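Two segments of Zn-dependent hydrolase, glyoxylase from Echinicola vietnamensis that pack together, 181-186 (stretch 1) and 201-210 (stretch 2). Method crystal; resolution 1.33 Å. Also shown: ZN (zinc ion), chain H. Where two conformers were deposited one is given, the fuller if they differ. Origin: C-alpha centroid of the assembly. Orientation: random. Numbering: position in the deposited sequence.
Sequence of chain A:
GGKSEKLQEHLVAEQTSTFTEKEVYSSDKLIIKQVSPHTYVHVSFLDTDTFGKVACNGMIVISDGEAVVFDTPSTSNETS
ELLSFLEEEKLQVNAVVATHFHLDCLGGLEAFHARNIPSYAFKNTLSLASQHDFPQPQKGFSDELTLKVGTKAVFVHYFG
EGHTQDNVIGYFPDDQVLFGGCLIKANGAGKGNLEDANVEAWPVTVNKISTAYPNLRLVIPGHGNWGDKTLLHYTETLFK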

# COMPACT_ATOMS: atom_id res chain seq x y z
N GLY A 181 3.59 2.32 -1.69
CA GLY A 181 3.56 1.07 -2.43
C GLY A 181 4.88 0.87 -3.16
O GLY A 181 5.90 1.46 -2.79
N CYS A 182 4.84 0.04 -4.21
CA CYS A 182 6.09 -0.37 -4.82
C CYS A 182 6.71 0.72 -5.68
O CYS A 182 7.83 0.53 -6.17
CB CYS A 182 5.94 -1.65 -5.57
SG CYS A 182 5.27 -2.93 -4.49
N LEU A 183 5.99 1.83 -5.88
CA LEU A 183 6.55 3.01 -6.53
C LEU A 183 7.62 3.67 -5.68
O LEU A 183 8.47 4.37 -6.23
CB LEU A 183 5.40 4.01 -6.75
CG LEU A 183 5.63 5.37 -7.39
CD1 LEU A 183 6.09 5.21 -8.79
CD2 LEU A 183 4.31 6.13 -7.27
N ILE A 184 7.57 3.50 -4.36
CA ILE A 184 8.54 4.09 -3.46
C ILE A 184 9.43 3.00 -2.89
O ILE A 184 8.92 1.98 -2.40
CB ILE A 184 7.87 4.91 -2.34
CG1 ILE A 184 6.97 6.01 -2.94
CG2 ILE A 184 8.94 5.46 -1.37
CD1 ILE A 184 7.67 6.93 -3.92
N LYS A 185 10.74 3.22 -2.96
CA LYS A 185 11.74 2.31 -2.42
C LYS A 185 12.16 2.70 -1.01
O LYS A 185 12.17 3.87 -0.64
CB LYS A 185 13.00 2.29 -3.30
CG LYS A 185 12.71 1.89 -4.72
CD LYS A 185 12.05 0.53 -4.79
CE LYS A 185 11.99 0.02 -6.25
NZ LYS A 185 11.39 -1.30 -6.36
N ALA A 186 12.48 1.68 -0.21
CA ALA A 186 13.13 1.92 1.07
C ALA A 186 14.47 2.60 0.85
O ALA A 186 15.11 2.43 -0.19
CB ALA A 186 13.34 0.59 1.80
N ALA A 201 9.32 7.54 -16.61
CA ALA A 201 8.30 8.28 -15.89
C ALA A 201 8.59 8.31 -14.40
O ALA A 201 8.18 9.25 -13.72
CB ALA A 201 6.93 7.64 -16.10
N TRP A 202 9.22 7.26 -13.87
CA TRP A 202 9.30 7.05 -12.43
C TRP A 202 9.80 8.26 -11.66
O TRP A 202 9.12 8.67 -10.71
CB TRP A 202 10.21 5.84 -12.18
CG TRP A 202 10.01 5.15 -10.86
CD1 TRP A 202 9.74 5.72 -9.63
CD2 TRP A 202 10.12 3.74 -10.61
NE1 TRP A 202 9.67 4.75 -8.66
CE2 TRP A 202 9.87 3.53 -9.24
CE3 TRP A 202 10.37 2.63 -11.43
CZ2 TRP A 202 9.90 2.27 -8.67
CZ3 TRP A 202 10.40 1.39 -10.85
CH2 TRP A 202 10.15 1.22 -9.50
N PRO A 203 10.93 8.88 -12.01
CA PRO A 203 11.37 10.02 -11.19
C PRO A 203 10.43 11.21 -11.32
O PRO A 203 10.31 11.99 -10.36
CB PRO A 203 12.77 10.36 -11.74
CG PRO A 203 12.79 9.82 -13.14
CD PRO A 203 11.89 8.56 -13.08
N VAL A 204 9.82 11.39 -12.49
CA VAL A 204 8.87 12.48 -12.68
C VAL A 204 7.67 12.29 -11.77
O VAL A 204 7.21 13.23 -11.11
CB VAL A 204 8.46 12.56 -14.16
CG1 VAL A 204 7.39 13.63 -14.41
CG2 VAL A 204 9.68 12.82 -15.04
N THR A 205 7.10 11.08 -11.77
CA THR A 205 6.00 10.75 -10.88
C THR A 205 6.36 10.98 -9.42
O THR A 205 5.58 11.59 -8.67
CB THR A 205 5.64 9.29 -11.12
OG1 THR A 205 5.24 9.17 -12.50
CG2 THR A 205 4.54 8.83 -10.17
N VAL A 206 7.54 10.52 -9.00
CA VAL A 206 7.90 10.68 -7.60
C VAL A 206 8.09 12.15 -7.24
O VAL A 206 7.75 12.57 -6.13
CB VAL A 206 9.09 9.78 -7.22
CG1 VAL A 206 9.53 10.06 -5.78
CG2 VAL A 206 8.65 8.33 -7.39
N ASN A 207 8.67 12.95 -8.13
CA ASN A 207 8.80 14.34 -7.80
C ASN A 207 7.43 15.00 -7.66
O ASN A 207 7.27 15.92 -6.83
CB ASN A 207 9.63 15.09 -8.85
CG ASN A 207 10.03 16.48 -8.37
OD1 ASN A 207 9.35 17.47 -8.65
ND2 ASN A 207 11.08 16.55 -7.57
N LYS A 208 6.44 14.56 -8.45
CA LYS A 208 5.11 15.13 -8.29
C LYS A 208 4.59 14.84 -6.89
O LYS A 208 3.95 15.69 -6.25
CB LYS A 208 4.11 14.64 -9.32
CG LYS A 208 4.43 15.12 -10.70
CD LYS A 208 3.59 14.43 -11.72
CE LYS A 208 2.17 14.69 -11.46
NZ LYS A 208 1.27 13.77 -12.26
N ILE A 209 4.88 13.63 -6.39
CA ILE A 209 4.45 13.22 -5.04
C ILE A 209 5.14 14.08 -3.98
O ILE A 209 4.50 14.59 -3.06
CB ILE A 209 4.75 11.72 -4.81
CG1 ILE A 209 3.85 10.88 -5.75
CG2 ILE A 209 4.48 11.30 -3.36
CD1 ILE A 209 4.24 9.45 -5.86
N SER A 210 6.45 14.22 -4.08
CA SER A 210 7.17 15.05 -3.12
C SER A 210 6.62 16.47 -3.13
O SER A 210 6.40 17.07 -2.07
CB SER A 210 8.65 15.06 -3.49
OG SER A 210 9.16 13.74 -3.46
ZN ZN H . 6.02 -4.82 -5.00
O HOH W 1 5.18 -5.74 -6.73
O HOH W 2 7.97 -4.12 -5.99

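What holds the apolar centre of this contact together? Leu183 does most of the work, with more of its surface covered by the helix than any other residue of its stretch. Its CA-to-CB bond points sideways, yet with chi1 t and chi2 p the end of the side chain comes nearer to the helix. There CD2 of Leu183 lies 3.6 Å from CD1 of Ile209 and 4.0 Å from CG2 of Thr205, while CD1 of Leu183 turns to the Trp202 ring.

How does the helix present itself to this leucine? Thr205, Val206 and Ile209 all direct their CA-to-CB bonds toward the other stretch, as the spacing of a helical turn allows. Val206 CG2 is shared: it sits 4.2 Å from CG of Leu183 and 3.9 Å from CD1 of Ile184. The CA-to-CB bond of Ile184 points away, so the contact depends on the end of its side chain coming back.

What does the Trp202 ring contribute? It offers a face to Leu183, whose CD1 stands 4.0 Å from the centroid of the five-membered ring and 29° off its normal, a CH-pi arrangement. Lys185 approaches the ring obliquely through its aliphatic chain, CE being 3.9 Å from CZ2 of Trp202; its NZ is hydrogen-bonded elsewhere in the structure.

Where does the contact become polar? The indole NE1 of Trp202 donates a hydrogen bond to Leu183 O at 2.7 Å, the one hydrogen bond between the stretches. Its 143° angle is bent, but the bond gives the buried indole nitrogen an acceptor. Leu183 thus meets Trp202 through both side chain and carbonyl. That carbonyl belongs to a type I turn from Gly181 to Ile184, closed by Ile184 N to Gly181 O at 3.1 Å. The same turn includes Cys182, whose SG binds the zinc ion ZN at 2.1 Å.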